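Local coordinates for protein AlyGC (Glaciecola chathamensis, PDB 5GKD) that probably cleaves the polysaccharide alginate by beta-elimination, as a calcium-binding lyase of polysaccharide lyase family 6, at residues H137-G142 / S425-V430. Sequence-based numbering, arbitrary orientation.
Sequences HNHLVG and SWYPKV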
ATOM      1  N   HIS A 137     -29.628 -19.842 -15.822  1.00 20.28           N
ATOM      2  CA  HIS A 137     -30.191 -20.006 -14.480  1.00 16.06           C
ATOM      3  C   HIS A 137     -29.101 -19.978 -13.409  1.00 20.73           C
ATOM      4  O   HIS A 137     -29.161 -20.692 -12.410  1.00 18.36           O
ATOM      5  CB  HIS A 137     -31.040 -21.286 -14.379  1.00 18.05           C
ATOM      6  CG  HIS A 137     -32.265 -21.270 -15.255  1.00 22.74           C
ATOM      7  ND1 HIS A 137     -32.251 -21.695 -16.572  1.00 21.13           N
ATOM      8  CD2 HIS A 137     -33.533 -20.853 -15.011  1.00 18.81           C
ATOM      9  CE1 HIS A 137     -33.456 -21.549 -17.095  1.00 17.61           C
ATOM     10  NE2 HIS A 137     -34.251 -21.040 -16.172  1.00 24.26           N
ATOM     11  N   ASN A 138     -28.104 -19.123 -13.601  1.00 20.95           N
ATOM     12  CA  ASN A 138     -27.054 -18.941 -12.612  1.00 20.61           C
ATOM     13  C   ASN A 138     -27.285 -17.654 -11.812  1.00 19.66           C
ATOM     14  O   ASN A 138     -28.175 -16.847 -12.112  1.00 16.57           O
ATOM     15  CB  ASN A 138     -25.680 -18.956 -13.292  1.00 15.85           C
ATOM     16  CG  ASN A 138     -25.410 -20.263 -13.990  1.00 19.89           C
ATOM     17  OD1 ASN A 138     -25.351 -21.319 -13.351  1.00 20.86           O
ATOM     18  ND2 ASN A 138     -25.259 -20.214 -15.309  1.00 18.57           N
ATOM     19  N   HIS A 139     -26.471 -17.477 -10.771  1.00 16.43           N
ATOM     20  CA  HIS A 139     -26.690 -16.430  -9.770  1.00 15.89           C
ATOM     21  C   HIS A 139     -25.318 -15.884  -9.372  1.00 20.90           C
ATOM     22  O   HIS A 139     -24.592 -16.526  -8.603  1.00 19.01           O
ATOM     23  CB  HIS A 139     -27.459 -17.016  -8.590  1.00 18.40           C
ATOM     24  CG  HIS A 139     -27.678 -16.087  -7.437  1.00 18.02           C
ATOM     25  ND1 HIS A 139     -28.899 -15.976  -6.806  1.00 18.40           N
ATOM     26  CD2 HIS A 139     -26.826 -15.288  -6.749  1.00 15.44           C
ATOM     27  CE1 HIS A 139     -28.801 -15.121  -5.804  1.00 18.84           C
ATOM     28  NE2 HIS A 139     -27.550 -14.696  -5.742  1.00 18.82           N
ATOM     29  N   LEU A 140     -24.965 -14.709  -9.905  1.00 18.88           N
ATOM     30  CA  LEU A 140     -23.670 -14.079  -9.683  1.00 17.69           C
ATOM     31  C   LEU A 140     -23.870 -12.742  -8.988  1.00 18.96           C
ATOM     32  O   LEU A 140     -24.419 -11.808  -9.581  1.00 19.73           O
ATOM     33  CB  LEU A 140     -22.926 -13.862 -10.996  1.00 16.26           C
ATOM     34  CG  LEU A 140     -22.923 -15.080 -11.907  1.00 17.41           C
ATOM     35  CD1 LEU A 140     -22.188 -14.780 -13.200  1.00 21.84           C
ATOM     36  CD2 LEU A 140     -22.272 -16.237 -11.161  1.00 17.93           C
ATOM     37  N   VAL A 141     -23.362 -12.621  -7.766  1.00 16.65           N
ATOM     38  CA  VAL A 141     -23.567 -11.411  -6.990  1.00 17.25           C
ATOM     39  C   VAL A 141     -22.286 -11.028  -6.258  1.00 19.53           C
ATOM     40  O   VAL A 141     -21.550 -11.885  -5.755  1.00 20.51           O
ATOM     41  CB  VAL A 141     -24.744 -11.581  -6.006  1.00 18.45           C
ATOM     42  CG1 VAL A 141     -24.463 -12.719  -5.031  1.00 15.42           C
ATOM     43  CG2 VAL A 141     -25.024 -10.283  -5.302  1.00 17.28           C
ATOM     44  N   GLY A 142     -22.012  -9.733  -6.220  1.00 18.98           N
ATOM     45  CA  GLY A 142     -21.020  -9.197  -5.316  1.00 17.08           C
ATOM     46  C   GLY A 142     -19.579  -9.171  -5.781  1.00 18.50           C
ATOM     47  O   GLY A 142     -18.690  -9.182  -4.934  1.00 17.81           O
ATOM     48  N   SER A 425     -34.092 -21.169  -7.430  1.00 22.32           N
ATOM     49  CA  SER A 425     -35.089 -21.049  -6.374  1.00 25.18           C
ATOM     50  C   SER A 425     -34.513 -21.307  -4.986  1.00 24.19           C
ATOM     51  O   SER A 425     -35.122 -20.914  -3.993  1.00 24.99           O
ATOM     52  CB  SER A 425     -36.240 -22.018  -6.639  1.00 27.97           C
ATOM     53  OG  SER A 425     -35.795 -23.360  -6.536  1.00 29.68           O
ATOM     54  N   TRP A 426     -33.347 -21.943  -4.904  1.00 25.17           N
ATOM     55  CA  TRP A 426     -32.807 -22.454  -3.656  1.00 21.46           C
ATOM     56  C   TRP A 426     -31.720 -21.566  -3.070  1.00 23.85           C
ATOM     57  O   TRP A 426     -31.069 -21.957  -2.094  1.00 26.16           O
ATOM     58  CB  TRP A 426     -32.296 -23.884  -3.868  1.00 19.05           C
ATOM     59  CG  TRP A 426     -31.416 -24.082  -5.092  1.00 20.43           C
ATOM     60  CD1 TRP A 426     -31.796 -24.589  -6.298  1.00 16.70           C
ATOM     61  CD2 TRP A 426     -30.010 -23.795  -5.202  1.00 15.95           C
ATOM     62  NE1 TRP A 426     -30.714 -24.631  -7.148  1.00 22.05           N
ATOM     63  CE2 TRP A 426     -29.613 -24.141  -6.497  1.00 15.06           C
ATOM     64  CE3 TRP A 426     -29.054 -23.280  -4.319  1.00 22.29           C
ATOM     65  CZ2 TRP A 426     -28.305 -23.988  -6.941  1.00 19.70           C
ATOM     66  CZ3 TRP A 426     -27.746 -23.129  -4.760  1.00 19.13           C
ATOM     67  CH2 TRP A 426     -27.384 -23.488  -6.052  1.00 15.67           C
ATOM     68  N   TYR A 427     -31.503 -20.378  -3.637  1.00 23.39           N
ATOM     69  CA  TYR A 427     -30.528 -19.449  -3.080  1.00 22.80           C
ATOM     70  C   TYR A 427     -31.150 -18.056  -3.082  1.00 23.96           C
ATOM     71  O   TYR A 427     -31.601 -17.590  -4.137  1.00 25.87           O
ATOM     72  CB  TYR A 427     -29.231 -19.455  -3.880  1.00 20.56           C
ATOM     73  CG  TYR A 427     -28.025 -18.980  -3.111  1.00 21.09           C
ATOM     74  CD1 TYR A 427     -27.276 -19.866  -2.344  1.00 16.38           C
ATOM     75  CD2 TYR A 427     -27.620 -17.658  -3.163  1.00 19.80           C
ATOM     76  CE1 TYR A 427     -26.171 -19.441  -1.654  1.00 18.14           C
ATOM     77  CE2 TYR A 427     -26.506 -17.228  -2.461  1.00 19.54           C
ATOM     78  CZ  TYR A 427     -25.786 -18.130  -1.715  1.00 20.25           C
ATOM     79  OH  TYR A 427     -24.674 -17.734  -1.008  1.00 23.99           O
ATOM     80  N   PRO A 428     -31.181 -17.370  -1.938  1.00 24.65           N
ATOM     81  CA  PRO A 428     -31.943 -16.120  -1.838  1.00 22.10           C
ATOM     82  C   PRO A 428     -31.275 -14.959  -2.551  1.00 22.91           C
ATOM     83  O   PRO A 428     -30.052 -14.877  -2.645  1.00 26.24           O
ATOM     84  CB  PRO A 428     -32.005 -15.868  -0.326  1.00 20.93           C
ATOM     85  CG  PRO A 428     -30.741 -16.511   0.181  1.00 27.30           C
ATOM     86  CD  PRO A 428     -30.604 -17.770  -0.645  1.00 20.22           C
ATOM     87  N   LYS A 429     -32.108 -14.054  -3.059  1.00 25.99           N
ATOM     88  CA  LYS A 429     -31.666 -12.767  -3.586  1.00 24.34           C
ATOM     89  C   LYS A 429     -31.811 -11.733  -2.476  1.00 25.60           C
ATOM     90  O   LYS A 429     -32.910 -11.507  -1.975  1.00 29.29           O
ATOM     91  CB  LYS A 429     -32.483 -12.377  -4.818  1.00 22.63           C
ATOM     92  CG  LYS A 429     -32.432 -13.420  -5.940  1.00 22.56           C
ATOM     93  CD  LYS A 429     -33.206 -12.985  -7.167  1.00 18.53           C
ATOM     94  CE  LYS A 429     -33.044 -13.985  -8.311  1.00 23.16           C
ATOM     95  NZ  LYS A 429     -33.665 -15.300  -8.024  1.00 23.50           N
ATOM     96  N   VAL A 430     -30.708 -11.100  -2.097  1.00 27.92           N
ATOM     97  CA  VAL A 430     -30.581 -10.475  -0.791  1.00 29.10           C
ATOM     98  C   VAL A 430     -30.087  -9.039  -0.963  1.00 30.80           C
ATOM     99  O   VAL A 430     -29.664  -8.630  -2.043  1.00 33.42           O
ATOM    100  CB  VAL A 430     -29.656 -11.319   0.121  1.00 35.11           C
ATOM    101  CG1 VAL A 430     -28.164 -11.045  -0.117  1.00 29.19           C
ATOM    102  CG2 VAL A 430     -30.071 -11.198   1.573  1.00 40.05           C
TER
HETATM  103  O   HOH W   1     -31.373 -16.990  -7.410  1.00 21.76           O
HETATM  104  O   HOH W   2     -27.650 -13.461  -3.008  1.00 30.90           O
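A T-shaped aromatic contact, flanked by two water bridges, joins His139 of strand 134-141, whose side chain is directed at the loop, to Tyr427 in the long loop between strands 398-400 and 441-444. The edge of the tyrosine ring is turned toward one face of the imidazole, with the planes at 79° and CD2 of Tyr427 3.8 Å from CE1 of His139. CG of His139 stands anti to the backbone N (chi1 176°), which carries the ring out from the strand to the loop. Obliquely to the ring, O of Pro428 (3.4 Å) and CG of Lys429 (4.0 Å) also approach CE1 of His139, without hydrogen bonding. Strand 134-141 belongs to the parallel beta-helix of the chondroitinase B-like region; through this contact the loop, which leads on to a second stack of parallel strands, packs on the side of that beta-helix. One water lies 2.7 Å from ND1 of His139 and accepts from NZ of Lys429, which also bonds to the carbonyl of Val422; another links NE2 of His139 to O of Pro428. An alanine in place of His139 would probably leave the Tyr427 edge without its aromatic partner and both waters without their hydrogen-bond partner on the strand. Tyr427 OH is hydrogen-bonded to Asp112, while Tyr170 packs edge-to-face on the same His139 ring.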